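Local coordinates for xylose isomerase domain protein TIM barrel (Planctomyces limnophilus, PDB 3TVA) that probably works as a metal-dependent isomerase of the xylose isomerase-like TIM-barrel family and binds a magnesium ion, at residues R208-K213 against E241-T246. Numbering follows the deposited sequence.
Sequences RSIHCK and EAYLTT. With MG (magnesium ion), chain C.
Tyr243 reaches from helix 240-249 of a TIM barrel to strand 207-216 and lays the phenol end of its ring against Ile210, whose CB lies 3.4 Å from Tyr243 OH. The pairing illustrates how a barrel strand serves two sides at once: Ile210 points out to the helical layer, while the next residue, His211, turns inward to the metal. The axes of strand segment 208-212 and helix segment 241-246 run nearly antiparallel, at 165°, and approach to 11.2 Å, and one long aromatic side chain spans much of that gap. With CG anti to the backbone N (chi1 179°), the ring stands off the helix and delivers its hydroxyl to the strand. There Tyr243 OH donates a hydrogen bond of 3.0 Å to His211 O, arriving from above the carbonyl plane, 42° out of it, so that this buried phenol has a polar partner in the strand backbone. Ile210 CD1 and Cys212 SG both approach Tyr243 CE2, at 4.1 and 4.2 Å respectively, and the sulfur meets the ring obliquely. Ile197 and Leu200 of helix 196-203 also pack on Tyr243. The residue whose carbonyl accepts this hydrogen bond is also a metal ligand: on the inner side Gln39 hydrogen-bonds to His211 NE2, while His211 ND1, 2.5 Å from the ion, joins Glu158, Asp184 and Glu259 in binding magnesium.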
loop_
_atom_site.group_PDB
_atom_site.type_symbol
_atom_site.label_atom_id
_atom_site.label_comp_id
_atom_site.label_asym_id
_atom_site.label_seq_id
_atom_site.Cartn_x
_atom_site.Cartn_y
_atom_site.Cartn_z
ATOM N N ARG A 208 -9.374 -3.528 2.092
ATOM C CA ARG A 208 -10.048 -2.449 1.372
ATOM C C ARG A 208 -9.418 -2.003 0.049
ATOM O O ARG A 208 -10.047 -1.281 -0.722
ATOM C CB ARG A 208 -10.164 -1.224 2.292
ATOM C CG ARG A 208 -10.711 -1.520 3.671
ATOM C CD ARG A 208 -12.222 -1.279 3.797
ATOM N NE ARG A 208 -12.556 -1.178 5.214
ATOM C CZ ARG A 208 -12.880 -0.050 5.845
ATOM N NH1 ARG A 208 -12.994 1.108 5.179
ATOM N NH2 ARG A 208 -13.119 -0.094 7.149
ATOM N N SER A 209 -8.179 -2.412 -0.202
ATOM C CA SER A 209 -7.476 -2.040 -1.431
ATOM C C SER A 209 -6.323 -3.002 -1.587
ATOM O O SER A 209 -5.964 -3.684 -0.634
ATOM C CB SER A 209 -6.995 -0.576 -1.430
ATOM O OG SER A 209 -6.078 -0.334 -0.377
ATOM N N ILE A 210 -5.739 -3.094 -2.771
ATOM C CA ILE A 210 -4.660 -4.066 -2.940
ATOM C C ILE A 210 -3.565 -3.553 -3.852
ATOM O O ILE A 210 -3.786 -2.656 -4.660
ATOM C CB ILE A 210 -5.163 -5.407 -3.535
ATOM C CG1 ILE A 210 -5.631 -5.202 -4.966
ATOM C CG2 ILE A 210 -6.306 -6.034 -2.684
ATOM C CD1 ILE A 210 -5.045 -6.194 -5.924
ATOM N N HIS A 211 -2.381 -4.142 -3.712
ATOM C CA HIS A 211 -1.313 -3.953 -4.670
ATOM C C HIS A 211 -1.046 -5.253 -5.415
ATOM O O HIS A 211 -1.067 -6.341 -4.826
ATOM C CB HIS A 211 -0.058 -3.426 -3.968
ATOM C CG HIS A 211 -0.195 -2.004 -3.518
ATOM N ND1 HIS A 211 0.663 -1.412 -2.621
ATOM C CD2 HIS A 211 -1.109 -1.056 -3.841
ATOM C CE1 HIS A 211 0.286 -0.167 -2.397
ATOM N NE2 HIS A 211 -0.786 0.079 -3.130
ATOM N N CYS A 212 -0.842 -5.140 -6.723
ATOM C CA CYS A 212 -0.397 -6.272 -7.505
ATOM C C CYS A 212 1.087 -6.105 -7.725
ATOM O O CYS A 212 1.523 -5.232 -8.478
ATOM C CB CYS A 212 -1.123 -6.332 -8.851
ATOM S SG CYS A 212 -2.873 -6.723 -8.637
ATOM N N LYS A 213 1.850 -6.958 -7.054
ATOM C CA LYS A 213 3.303 -6.910 -7.101
ATOM C C LYS A 213 3.771 -8.349 -6.910
ATOM O O LYS A 213 3.049 -9.161 -6.324
ATOM C CB LYS A 213 3.846 -6.003 -5.990
ATOM C CG LYS A 213 5.320 -5.672 -6.169
ATOM C CD LYS A 213 6.051 -5.525 -4.849
ATOM C CE LYS A 213 5.676 -4.286 -4.135
ATOM N NZ LYS A 213 5.918 -4.392 -2.653
ATOM N N GLU A 241 -2.566 -15.743 -10.739
ATOM C CA GLU A 241 -3.881 -16.344 -10.934
ATOM C C GLU A 241 -4.466 -16.832 -9.602
ATOM O O GLU A 241 -5.654 -16.636 -9.328
ATOM C CB GLU A 241 -3.856 -17.466 -11.993
ATOM C CG GLU A 241 -5.222 -18.053 -12.216
ATOM C CD GLU A 241 -5.423 -18.595 -13.616
ATOM O OE1 GLU A 241 -6.600 -18.826 -13.983
ATOM O OE2 GLU A 241 -4.419 -18.794 -14.344
ATOM N N ALA A 242 -3.628 -17.434 -8.759
ATOM C CA ALA A 242 -4.059 -17.843 -7.419
ATOM C C ALA A 242 -4.528 -16.653 -6.563
ATOM O O ALA A 242 -5.531 -16.734 -5.850
ATOM C CB ALA A 242 -2.941 -18.609 -6.714
ATOM N N TYR A 243 -3.796 -15.547 -6.655
ATOM C CA TYR A 243 -4.099 -14.328 -5.912
ATOM C C TYR A 243 -5.430 -13.713 -6.363
ATOM O O TYR A 243 -6.301 -13.432 -5.541
ATOM C CB TYR A 243 -2.947 -13.336 -6.131
ATOM C CG TYR A 243 -3.050 -11.969 -5.475
ATOM C CD1 TYR A 243 -3.463 -11.824 -4.159
ATOM C CD2 TYR A 243 -2.672 -10.822 -6.173
ATOM C CE1 TYR A 243 -3.530 -10.561 -3.562
ATOM C CE2 TYR A 243 -2.734 -9.560 -5.588
ATOM C CZ TYR A 243 -3.157 -9.437 -4.279
ATOM O OH TYR A 243 -3.198 -8.183 -3.682
ATOM N N LEU A 244 -5.577 -13.501 -7.672
ATOM C CA LEU A 244 -6.796 -12.922 -8.218
ATOM C C LEU A 244 -8.044 -13.807 -8.034
ATOM O O LEU A 244 -9.125 -13.291 -7.766
ATOM C CB LEU A 244 -6.622 -12.545 -9.684
ATOM C CG LEU A 244 -6.215 -11.089 -9.954
ATOM C CD1 LEU A 244 -4.953 -10.756 -9.223
ATOM C CD2 LEU A 244 -6.056 -10.810 -11.464
ATOM N N THR A 245 -7.881 -15.119 -8.174
ATOM C CA THR A 245 -9.014 -16.017 -8.026
ATOM C C THR A 245 -9.472 -16.026 -6.564
ATOM O O THR A 245 -10.663 -16.092 -6.283
ATOM C CB THR A 245 -8.686 -17.444 -8.534
ATOM O OG1 THR A 245 -8.013 -17.363 -9.805
ATOM C CG2 THR A 245 -9.944 -18.250 -8.701
ATOM N N THR A 246 -8.523 -15.925 -5.637
ATOM C CA THR A 246 -8.850 -15.816 -4.215
ATOM C C THR A 246 -9.505 -14.461 -3.881
ATOM O O THR A 246 -10.470 -14.404 -3.116
ATOM C CB THR A 246 -7.618 -16.043 -3.317
ATOM O OG1 THR A 246 -7.036 -17.312 -3.624
ATOM C CG2 THR A 246 -8.011 -16.016 -1.854
HETATM MG MG MG C . 2.764 -2.265 -1.665
#